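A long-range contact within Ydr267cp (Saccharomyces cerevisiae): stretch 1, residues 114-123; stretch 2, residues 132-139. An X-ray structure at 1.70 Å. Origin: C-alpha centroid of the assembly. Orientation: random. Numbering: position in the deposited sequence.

Stretch 1 114-123: AWSNDGYYLA
Stretch 2, residues 132-139: WIWETDES

The strand through Tyr121 to Ala123 pairs antiparallel with the strand through Trp132, Ile133 and Trp134, their axes 156° apart and 4.6 Å at closest approach, burying 526 Å² in all. Extended backbones (phi -94 to -123°, psi 119 to 147°) set Tyr121 opposite Glu135, Leu122 opposite Trp134 and Ala123 opposite Ile133, with CA-CA distances of 4.6, 5.1 and 4.6 Å.

Backbone hydrogen bonds carry the register. Leu122 N donates to Trp134 O (2.9 Å) and Trp134 N to Leu122 O (2.8 Å); beyond this pair, Thr136 N reaches Tyr120 O (2.9 Å). CA-H...O contacts fill the gaps, as from Tyr121 CA to Trp134 O (3.2 Å).

Leu122 (t, p) and Trp134 (m, chi2 90°) share one sheet face, CB to CB 4.5 Å. On the other, small Ala123 receives Ile133 (m, m), CB to CD1 4.0 Å, while Tyr121 (m) lays CD1 4.1 Å from Ile133 CG2 and CE1 3.5 Å from OE2 of extended Glu135 (t, t).

Before the strand, a type I turn runs from Ser116 to Gly119, whose phi of 82° suits glycine. Asp118 OD1 accepts from Ser116 OG (2.7 Å) and Tyr120 N (3.0 Å). Buried Thr136 (t) brings CG2 within 4.0 Å of CZ3 at the Trp115 ring edge. One water donates to Gly119 O (2.8 Å) and Asp137 O (2.9 Å), bridging the loops.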

# COMPACT_ATOMS: atom_id res chain seq x y z
N ALA A 114 6.77 3.51 2.17
CA ALA A 114 5.61 4.07 2.84
C ALA A 114 6.09 5.07 3.88
O ALA A 114 7.10 4.81 4.58
CB ALA A 114 4.78 2.98 3.52
N TRP A 115 5.32 6.16 4.01
CA TRP A 115 5.66 7.25 4.92
C TRP A 115 4.77 7.24 6.18
O TRP A 115 3.55 6.97 6.12
CB TRP A 115 5.39 8.60 4.26
CG TRP A 115 6.21 8.91 3.10
CD1 TRP A 115 5.97 8.57 1.80
CD2 TRP A 115 7.43 9.66 3.11
NE1 TRP A 115 6.98 9.09 0.99
CE2 TRP A 115 7.88 9.75 1.79
CE3 TRP A 115 8.16 10.28 4.13
CZ2 TRP A 115 9.06 10.42 1.44
CZ3 TRP A 115 9.35 10.95 3.79
CH2 TRP A 115 9.78 11.00 2.46
N SER A 116 5.35 7.63 7.32
CA SER A 116 4.53 7.92 8.50
C SER A 116 3.72 9.18 8.26
O SER A 116 4.13 10.01 7.47
CB SER A 116 5.44 8.09 9.72
OG SER A 116 6.38 9.13 9.49
N ASN A 117 2.56 9.33 8.92
CA ASN A 117 1.72 10.51 8.67
C ASN A 117 2.29 11.82 9.17
O ASN A 117 1.94 12.86 8.65
CB ASN A 117 0.27 10.35 9.15
CG ASN A 117 -0.64 11.53 8.70
OD1 ASN A 117 -0.78 11.82 7.49
ND2 ASN A 117 -1.24 12.22 9.67
N ASP A 118 3.24 11.79 10.12
CA ASP A 118 3.97 13.05 10.45
C ASP A 118 5.01 13.49 9.38
O ASP A 118 5.56 14.60 9.45
CB ASP A 118 4.58 13.01 11.86
CG ASP A 118 5.70 11.96 12.03
OD1 ASP A 118 6.21 11.36 11.06
OD2 ASP A 118 6.10 11.72 13.21
N GLY A 119 5.27 12.61 8.42
CA GLY A 119 6.12 12.92 7.29
C GLY A 119 7.61 12.79 7.56
O GLY A 119 8.44 13.10 6.69
N TYR A 120 7.96 12.31 8.75
CA TYR A 120 9.38 12.19 9.08
C TYR A 120 10.03 10.85 8.85
O TYR A 120 11.25 10.76 8.86
CB TYR A 120 9.61 12.57 10.51
CG TYR A 120 9.31 13.98 10.82
CD1 TYR A 120 9.81 15.02 10.01
CD2 TYR A 120 8.56 14.31 11.94
CE1 TYR A 120 9.53 16.36 10.32
CE2 TYR A 120 8.31 15.63 12.26
CZ TYR A 120 8.79 16.64 11.45
OH TYR A 120 8.51 17.96 11.78
N TYR A 121 9.25 9.79 8.69
CA TYR A 121 9.82 8.46 8.57
C TYR A 121 9.36 7.87 7.26
O TYR A 121 8.21 8.03 6.88
CB TYR A 121 9.33 7.57 9.72
CG TYR A 121 9.83 7.99 11.07
CD1 TYR A 121 11.20 8.15 11.31
CD2 TYR A 121 8.94 8.19 12.12
CE1 TYR A 121 11.66 8.52 12.60
CE2 TYR A 121 9.38 8.56 13.39
CZ TYR A 121 10.74 8.73 13.61
OH TYR A 121 11.16 9.10 14.87
N LEU A 122 10.31 7.27 6.57
CA LEU A 122 10.07 6.51 5.37
C LEU A 122 10.52 5.09 5.66
O LEU A 122 11.68 4.84 5.99
CB LEU A 122 10.86 7.13 4.19
CG LEU A 122 10.78 6.35 2.88
CD1 LEU A 122 9.39 6.44 2.34
CD2 LEU A 122 11.82 6.86 1.81
N ALA A 123 9.58 4.15 5.57
CA ALA A 123 9.87 2.72 5.67
C ALA A 123 10.07 2.11 4.29
O ALA A 123 9.35 2.46 3.34
CB ALA A 123 8.71 2.01 6.33
N TRP A 132 13.51 -1.44 6.56
CA TRP A 132 14.36 -0.32 6.98
C TRP A 132 13.51 0.89 7.33
O TRP A 132 12.48 1.17 6.68
CB TRP A 132 15.38 -0.00 5.89
CG TRP A 132 16.45 -1.06 5.69
CD1 TRP A 132 16.29 -2.45 5.63
CD2 TRP A 132 17.84 -0.82 5.47
NE1 TRP A 132 17.51 -3.05 5.41
CE2 TRP A 132 18.47 -2.08 5.30
CE3 TRP A 132 18.62 0.35 5.40
CZ2 TRP A 132 19.84 -2.21 5.09
CZ3 TRP A 132 20.00 0.22 5.18
CH2 TRP A 132 20.59 -1.05 5.02
N ILE A 133 13.93 1.62 8.38
CA ILE A 133 13.27 2.88 8.76
C ILE A 133 14.27 4.00 8.54
O ILE A 133 15.41 3.94 9.06
CB ILE A 133 12.77 2.91 10.24
CG1 ILE A 133 11.87 1.71 10.58
CG2 ILE A 133 12.01 4.22 10.51
CD1 ILE A 133 10.59 1.70 9.86
N TRP A 134 13.87 4.98 7.75
CA TRP A 134 14.73 6.14 7.45
C TRP A 134 14.04 7.38 8.05
O TRP A 134 12.81 7.45 8.12
CB TRP A 134 14.91 6.34 5.92
CG TRP A 134 15.71 5.25 5.20
CD1 TRP A 134 15.21 4.09 4.62
CD2 TRP A 134 17.14 5.23 4.97
NE1 TRP A 134 16.25 3.36 4.06
CE2 TRP A 134 17.44 4.03 4.27
CE3 TRP A 134 18.20 6.10 5.29
CZ2 TRP A 134 18.74 3.69 3.88
CZ3 TRP A 134 19.50 5.75 4.91
CH2 TRP A 134 19.75 4.56 4.19
N GLU A 135 14.84 8.36 8.50
CA GLU A 135 14.26 9.58 9.06
C GLU A 135 14.71 10.78 8.24
O GLU A 135 15.85 10.84 7.82
CB GLU A 135 14.73 9.78 10.49
CG GLU A 135 14.10 10.97 11.18
CD GLU A 135 14.37 11.04 12.67
OE1 GLU A 135 15.48 10.68 13.10
OE2 GLU A 135 13.45 11.47 13.40
N THR A 136 13.82 11.75 8.06
CA THR A 136 14.17 13.01 7.42
C THR A 136 13.56 14.18 8.19
O THR A 136 12.91 14.00 9.22
CB THR A 136 13.77 13.01 5.91
OG1 THR A 136 14.32 14.15 5.23
CG2 THR A 136 12.22 12.98 5.73
N ASP A 137 13.79 15.41 7.71
CA ASP A 137 13.23 16.54 8.43
C ASP A 137 12.21 17.20 7.52
O ASP A 137 11.86 16.66 6.44
CB ASP A 137 14.33 17.52 8.87
CG ASP A 137 15.05 18.18 7.69
OD1 ASP A 137 14.57 18.08 6.54
OD2 ASP A 137 16.09 18.80 7.93
N GLU A 138 11.75 18.37 7.96
CA GLU A 138 10.77 19.17 7.26
C GLU A 138 11.07 19.24 5.77
O GLU A 138 10.16 19.28 4.95
CB GLU A 138 10.75 20.60 7.85
CG GLU A 138 10.83 20.66 9.40
CD GLU A 138 10.18 21.92 9.98
OE1 GLU A 138 9.54 22.67 9.21
OE2 GLU A 138 10.32 22.18 11.20
N SER A 139 12.35 19.23 5.41
CA SER A 139 12.72 19.48 4.03
C SER A 139 12.68 18.25 3.13
O SER A 139 12.56 18.38 1.91
CB SER A 139 14.07 20.20 3.93
OG SER A 139 15.13 19.30 4.16
O HOH W 1 9.21 15.68 5.97